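Local coordinates for endo-1,3-beta-glucanase, family GH16 (Zobellia galactanivorans, PDB 4BPZ) that hydrolyses algal laminarin, a beta-1,3-glucan, by cutting within the chain, using a bent active-site cleft, at the calcium ion site and the alpha-D-glucopyranose and beta-D-glucopyranose site. Residues are numbered along the deposited sequence; one frame, centred on the assembly and turned at random.

Site 1: the calcium ion site. Residues 18-20, 62-63, 101, 250-251, 253. With CA (calcium ion), chain B.
Six oxygens surround the partly occupied calcium ion in a nearly octahedral shell, three of them backbone carbonyls. They fall into opposed pairs: Gly62 O faces water 1, Glu18 O faces the carboxylate oxygen OD1 of Asp250, and Asp250 O faces Glu20 OE2. Gly62 O lies 2.3 Å from the calcium ion. Asp250 thus closes on the metal with both its main chain and its side chain; CG is anti to the backbone N (chi1 -175°), which turns OD1 to the ion at 2.4 Å. Glu20 reaches in from another corner, its chain bent at chi2 (-53°), and gives one carboxylate oxygen.

The second shell fixes the first. Arg101 NH1 binds the other oxygen of Asp250, OD2, at 2.8 Å, approaching from above the carboxylate plane and forming a salt bridge that would offset part of the charge. Glu18 binds the metal through its carbonyl; its side chain does not touch the ion but bends (chi2 -65°) so that OE1 holds water 1 at 2.7 Å. Arg253 clasps that carboxylate side-on, NE to OE2 and NH2 to OE1, both on syn lone pairs and nearly straight, with NH2 to OE1 2.9 Å. The guanidinium in turn lies over one face of the Tyr251 ring, and Arg101 CB packs toward the rim of the opposite face. By tying the loop at 18-20 to Gly62 and Asp250, the calcium probably stabilises the fold rather than taking part in catalysis.

Site 2: the alpha-D-glucopyranose and beta-D-glucopyranose site. Residues 43-44, 46, 86, 111, 113, 115, 123, 136-137, 142, 144, 147, 161. With GLC (alpha-D-glucopyranose), chain E; BGC (beta-D-glucopyranose), chain C; BGC (beta-D-glucopyranose), chain D.
Three flat rings carry a mixed-linkage glucan trisaccharide in the glycone part of the substrate cleft: GLC at subsite -1, linked 1,3 to BGC (chain C) and that 1,4 to BGC (chain D). Trp115 lies under GLC, with C5 3.4 Å above the centre of its ring; the crowded first torsion (chi1 58°) turns this face to the sugar. BGC (chain C) is sandwiched: C3 and C5 press on one face of Trp137, while C4 sits over the rim of His43, whose same face takes C1 of BGC (chain D). An alanine in place of Trp137 would remove the indole face that C3 and C5 rest on and would probably loosen this middle sugar. GLC O2 hangs over the centre of His161, whose edge meets Asp144 OD2.

Asn44 spans the 1,3 linkage and probably helps recognise it: OD1 accepts O2 of BGC (chain C) at 2.6 Å on an in-plane lone pair, and ND2, held by Glu46 OE2, reaches the bridging GLC O3 at 3.0 Å. Glu123 OE1 takes O6 of BGC (chain C) at 2.7 Å, its OE2 salt-bridged to Arg86. Glu147 OE1 accepts GLC O6 at 2.8 Å and the indole N-H of Trp111; Asp144 OD2 accepts the anomeric GLC O1 at 2.8 Å.

Ser142 (engineered; naturally the nucleophilic glutamate), Asp144 and Glu147, the general acid/base, form the GH16 motif on strands 142-144 and 146-147, which with strand 110-118 line the jelly roll's concave face; His43, Asn44 and Trp137 come from loops.

Site 1: the calcium ion site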
# COMPACT_ATOMS: atom_id res chain seq x y z
N GLU A 18 -0.38 0.53 16.68
CA GLU A 18 0.91 0.12 17.17
C GLU A 18 1.11 -1.42 17.16
O GLU A 18 2.18 -1.89 17.41
CB GLU A 18 1.10 0.62 18.62
CG GLU A 18 1.03 2.15 18.68
CD GLU A 18 2.12 2.87 17.98
OE1 GLU A 18 3.32 2.45 17.93
OE2 GLU A 18 1.80 3.98 17.50
N PHE A 19 0.04 -2.13 16.83
CA PHE A 19 0.11 -3.58 16.68
C PHE A 19 0.61 -4.28 17.98
O PHE A 19 1.34 -5.30 17.83
CB PHE A 19 0.94 -3.96 15.44
CG PHE A 19 0.28 -3.51 14.18
CD1 PHE A 19 -0.98 -3.97 13.82
CD2 PHE A 19 0.91 -2.55 13.40
CE1 PHE A 19 -1.61 -3.52 12.65
CE2 PHE A 19 0.27 -2.05 12.24
CZ PHE A 19 -0.97 -2.54 11.86
N GLU A 20 0.27 -3.80 19.16
CA GLU A 20 0.76 -4.40 20.38
C GLU A 20 -0.16 -5.51 20.86
O GLU A 20 0.16 -6.11 21.95
CB GLU A 20 1.04 -3.25 21.39
CG GLU A 20 2.24 -2.31 20.98
CD GLU A 20 3.65 -2.96 20.63
OE1 GLU A 20 3.94 -3.89 21.47
OE2 GLU A 20 4.47 -2.55 19.61
N GLY A 62 4.27 -7.36 18.84
CA GLY A 62 4.33 -5.93 18.55
C GLY A 62 4.35 -5.51 17.10
O GLY A 62 4.42 -4.32 16.82
N THR A 63 4.14 -6.44 16.14
CA THR A 63 4.15 -6.07 14.76
C THR A 63 3.08 -6.82 13.97
O THR A 63 2.68 -7.99 14.29
CB THR A 63 5.52 -6.36 14.07
OG1 THR A 63 5.77 -7.75 14.03
CG2 THR A 63 6.68 -5.75 14.72
N ARG A 101 6.54 2.25 9.96
CA ARG A 101 7.88 1.69 10.24
C ARG A 101 7.82 0.19 9.91
O ARG A 101 6.93 -0.53 10.42
CB ARG A 101 8.20 1.89 11.73
CG ARG A 101 9.59 1.35 12.08
CD ARG A 101 9.98 1.84 13.50
NE ARG A 101 11.37 1.50 13.76
CZ ARG A 101 11.77 0.57 14.61
NH1 ARG A 101 10.93 -0.27 15.20
NH2 ARG A 101 13.07 0.35 14.78
N ASP A 250 5.80 -2.41 12.10
CA ASP A 250 5.80 -2.10 13.54
C ASP A 250 4.63 -1.19 13.91
O ASP A 250 3.97 -1.37 14.94
CB ASP A 250 7.16 -1.48 13.88
CG ASP A 250 7.32 -1.22 15.36
OD1 ASP A 250 6.67 -1.89 16.20
OD2 ASP A 250 8.14 -0.32 15.68
N TYR A 251 4.35 -0.18 13.09
CA TYR A 251 3.25 0.70 13.40
C TYR A 251 2.85 1.47 12.10
O TYR A 251 3.66 1.62 11.19
CB TYR A 251 3.59 1.77 14.48
CG TYR A 251 4.78 2.63 14.27
CD1 TYR A 251 4.79 3.67 13.34
CD2 TYR A 251 5.96 2.43 15.04
CE1 TYR A 251 5.86 4.54 13.20
CE2 TYR A 251 7.04 3.27 14.89
CZ TYR A 251 7.01 4.33 14.00
OH TYR A 251 8.11 5.10 13.85
N ARG A 253 1.10 5.36 11.78
CA ARG A 253 0.64 6.55 12.51
C ARG A 253 0.26 7.61 11.46
O ARG A 253 0.99 7.83 10.51
CB ARG A 253 1.73 7.10 13.42
CG ARG A 253 2.15 6.15 14.55
CD ARG A 253 3.39 6.60 15.23
NE ARG A 253 3.77 5.63 16.25
CZ ARG A 253 4.97 5.58 16.81
NH1 ARG A 253 5.88 6.47 16.55
NH2 ARG A 253 5.20 4.58 17.66
CA CA B . 4.52 -2.09 17.18
O HOH W 1 4.80 0.17 17.94

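Site 2: the alpha-D-glucopyranose and beta-D-glucopyranose site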
# COMPACT_ATOMS: atom_id res chain seq x y z
N HIS A 43 -4.94 -6.65 -10.64
CA HIS A 43 -4.41 -5.84 -11.72
C HIS A 43 -2.95 -6.15 -11.96
O HIS A 43 -2.33 -6.96 -11.26
CB HIS A 43 -4.66 -4.39 -11.43
CG HIS A 43 -6.12 -4.09 -11.20
ND1 HIS A 43 -7.05 -4.26 -12.19
CD2 HIS A 43 -6.76 -3.67 -10.06
CE1 HIS A 43 -8.27 -3.88 -11.68
NE2 HIS A 43 -8.07 -3.49 -10.39
N ASN A 44 -2.35 -5.44 -12.93
CA ASN A 44 -0.93 -5.50 -13.15
C ASN A 44 -0.41 -6.89 -13.48
O ASN A 44 0.79 -7.18 -13.20
CB ASN A 44 -0.15 -4.88 -11.98
CG ASN A 44 -0.68 -3.55 -11.57
OD1 ASN A 44 -0.79 -2.66 -12.42
ND2 ASN A 44 -1.03 -3.38 -10.31
N GLU A 46 -0.76 -9.47 -11.76
CA GLU A 46 -0.31 -10.08 -10.51
C GLU A 46 -0.83 -11.49 -10.42
O GLU A 46 -1.91 -11.84 -10.92
CB GLU A 46 -0.86 -9.24 -9.35
CG GLU A 46 -0.16 -7.90 -9.28
CD GLU A 46 -0.95 -6.89 -8.45
OE1 GLU A 46 -1.83 -7.32 -7.63
OE2 GLU A 46 -0.67 -5.67 -8.61
N ARG A 86 -4.22 -7.96 1.47
CA ARG A 86 -4.35 -6.57 1.01
C ARG A 86 -5.31 -5.86 2.02
O ARG A 86 -6.51 -6.12 1.97
CB ARG A 86 -4.88 -6.50 -0.44
CG ARG A 86 -5.11 -5.11 -0.96
CD ARG A 86 -5.28 -5.19 -2.46
NE ARG A 86 -5.74 -3.90 -3.05
CZ ARG A 86 -5.34 -3.43 -4.22
NH1 ARG A 86 -4.30 -3.92 -4.86
NH2 ARG A 86 -5.99 -2.35 -4.72
N TRP A 111 6.35 -7.96 -4.25
CA TRP A 111 6.05 -6.57 -4.58
C TRP A 111 5.28 -5.96 -3.42
O TRP A 111 4.01 -5.88 -3.48
CB TRP A 111 5.30 -6.53 -5.92
CG TRP A 111 4.87 -5.18 -6.41
CD1 TRP A 111 5.17 -3.94 -5.89
CD2 TRP A 111 4.02 -4.98 -7.54
NE1 TRP A 111 4.52 -2.95 -6.66
CE2 TRP A 111 3.82 -3.59 -7.64
CE3 TRP A 111 3.44 -5.82 -8.48
CZ2 TRP A 111 3.06 -3.04 -8.67
CZ3 TRP A 111 2.67 -5.27 -9.53
CH2 TRP A 111 2.51 -3.89 -9.61
N ALA A 113 3.84 -2.96 -0.92
CA ALA A 113 3.48 -1.58 -1.11
C ALA A 113 2.77 -1.02 0.12
O ALA A 113 2.02 -1.72 0.82
CB ALA A 113 2.57 -1.41 -2.32
N TRP A 115 0.50 2.48 0.29
CA TRP A 115 0.06 3.45 -0.72
C TRP A 115 -1.35 3.89 -0.38
O TRP A 115 -1.92 3.45 0.61
CB TRP A 115 0.17 2.83 -2.12
CG TRP A 115 -0.60 1.56 -2.34
CD1 TRP A 115 -0.43 0.33 -1.77
CD2 TRP A 115 -1.62 1.35 -3.35
NE1 TRP A 115 -1.24 -0.61 -2.33
CE2 TRP A 115 -1.97 0.00 -3.30
CE3 TRP A 115 -2.24 2.19 -4.31
CZ2 TRP A 115 -2.89 -0.60 -4.21
CZ3 TRP A 115 -3.13 1.64 -5.19
CH2 TRP A 115 -3.48 0.26 -5.17
N GLU A 123 -13.33 1.14 -5.63
CA GLU A 123 -12.73 -0.11 -6.00
C GLU A 123 -13.54 -1.26 -5.49
O GLU A 123 -14.04 -1.26 -4.33
CB GLU A 123 -11.28 -0.19 -5.46
CG GLU A 123 -10.68 -1.55 -5.69
CD GLU A 123 -9.19 -1.49 -5.57
OE1 GLU A 123 -8.52 -1.08 -6.57
OE2 GLU A 123 -8.64 -1.74 -4.46
N GLU A 136 -13.23 6.26 -11.04
CA GLU A 136 -12.44 5.09 -11.30
C GLU A 136 -10.97 5.49 -11.42
O GLU A 136 -10.62 6.47 -12.10
CB GLU A 136 -12.94 4.49 -12.65
CG GLU A 136 -12.10 3.30 -13.04
CD GLU A 136 -12.77 2.47 -14.12
OE1 GLU A 136 -13.70 1.66 -13.85
OE2 GLU A 136 -12.39 2.67 -15.28
N TRP A 137 -10.07 4.71 -10.80
CA TRP A 137 -8.65 4.94 -10.92
C TRP A 137 -8.27 5.12 -12.40
O TRP A 137 -8.76 4.33 -13.19
CB TRP A 137 -7.88 3.70 -10.35
CG TRP A 137 -6.41 3.90 -10.34
CD1 TRP A 137 -5.63 4.29 -9.30
CD2 TRP A 137 -5.51 3.63 -11.44
NE1 TRP A 137 -4.33 4.34 -9.64
CE2 TRP A 137 -4.21 3.93 -10.96
CE3 TRP A 137 -5.69 3.17 -12.75
CZ2 TRP A 137 -3.07 3.80 -11.79
CZ3 TRP A 137 -4.57 3.05 -13.57
CH2 TRP A 137 -3.29 3.36 -13.10
N SER A 142 -3.83 8.41 -6.52
CA SER A 142 -3.12 7.54 -5.64
C SER A 142 -1.73 8.02 -5.37
O SER A 142 -1.10 8.68 -6.23
CB SER A 142 -2.99 6.36 -6.49
OG SER A 142 -2.30 5.34 -5.79
N ASP A 144 1.94 6.52 -3.89
CA ASP A 144 2.77 5.41 -3.39
C ASP A 144 3.60 6.05 -2.32
O ASP A 144 4.22 7.12 -2.58
CB ASP A 144 3.49 4.65 -4.60
CG ASP A 144 2.39 4.02 -5.50
OD1 ASP A 144 1.97 2.75 -5.00
OD2 ASP A 144 2.33 4.17 -6.65
N GLU A 147 6.99 1.38 -2.67
CA GLU A 147 6.94 0.11 -3.34
C GLU A 147 8.36 -0.41 -3.48
O GLU A 147 9.32 0.37 -3.55
CB GLU A 147 6.35 0.22 -4.73
CG GLU A 147 4.94 0.76 -4.81
CD GLU A 147 4.45 0.87 -6.25
OE1 GLU A 147 4.07 -0.12 -6.89
OE2 GLU A 147 4.53 2.02 -6.86
N HIS A 161 0.06 8.54 -9.12
CA HIS A 161 -0.76 8.16 -10.30
C HIS A 161 -2.06 8.91 -10.22
O HIS A 161 -2.77 8.80 -9.18
CB HIS A 161 -1.06 6.67 -10.33
CG HIS A 161 0.13 5.76 -10.31
ND1 HIS A 161 0.89 5.43 -9.20
CD2 HIS A 161 0.78 5.22 -11.37
CE1 HIS A 161 1.90 4.63 -9.60
NE2 HIS A 161 1.82 4.50 -10.88
C1 GLC E . 0.70 1.79 -7.64
C2 GLC E . 0.01 1.18 -8.90
C3 GLC E . -1.03 0.16 -8.40
C4 GLC E . -0.40 -0.84 -7.53
C5 GLC E . 0.06 -0.06 -6.32
C6 GLC E . 0.74 -0.90 -5.27
O1 GLC E . -0.09 2.75 -6.98
O2 GLC E . -0.55 2.25 -9.62
O3 GLC E . -1.65 -0.50 -9.57
O4 GLC E . -1.35 -1.86 -7.17
O5 GLC E . 1.06 0.89 -6.77
O6 GLC E . 1.89 -1.57 -5.77
C2 BGC C . -3.18 -0.65 -11.41
C3 BGC C . -4.48 -0.14 -11.93
C4 BGC C . -5.59 -0.23 -10.82
C5 BGC C . -5.11 0.50 -9.54
C6 BGC C . -6.02 0.33 -8.35
C1 BGC C . -2.84 0.10 -10.09
O2 BGC C . -2.19 -0.43 -12.37
O3 BGC C . -4.86 -1.00 -13.01
O4 BGC C . -6.79 0.46 -11.17
O5 BGC C . -3.86 -0.13 -9.14
O6 BGC C . -6.15 -1.00 -7.91
C2 BGC D . -9.11 0.35 -11.75
C3 BGC D . -10.10 -0.43 -12.57
C4 BGC D . -9.70 -0.43 -14.06
C5 BGC D . -8.23 -0.89 -14.16
C6 BGC D . -7.79 -0.93 -15.61
C1 BGC D . -7.73 -0.23 -11.96
O2 BGC D . -9.49 0.30 -10.38
O3 BGC D . -11.36 0.16 -12.52
O4 BGC D . -10.53 -1.34 -14.75
O5 BGC D . -7.38 -0.08 -13.32
O6 BGC D . -6.47 -1.49 -15.63
O HOH W 2 2.00 -4.10 -4.74
O HOH W 3 -0.22 -4.18 -6.41
O HOH W 4 -3.95 -2.63 -7.48

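About 22 Å separates the C-alpha centres of site 1 and site 2, and they have no residue in common. Their strands differ too: site 1 draws on 63-75, 96-103 and 251-255 with adjoining loops, site 2 on 86-89, 110-118, 142-144, 146-147 and 155-163. Both nevertheless belong to one GH16 catalytic domain, a beta-jelly roll in which the substrate cleft runs along the concave side. The metal is too distant to touch the sugar, so any influence on catalysis would be indirect, probably through stability of the fold. Since the deposited assembly is one chain, both sites are complete within a monomer.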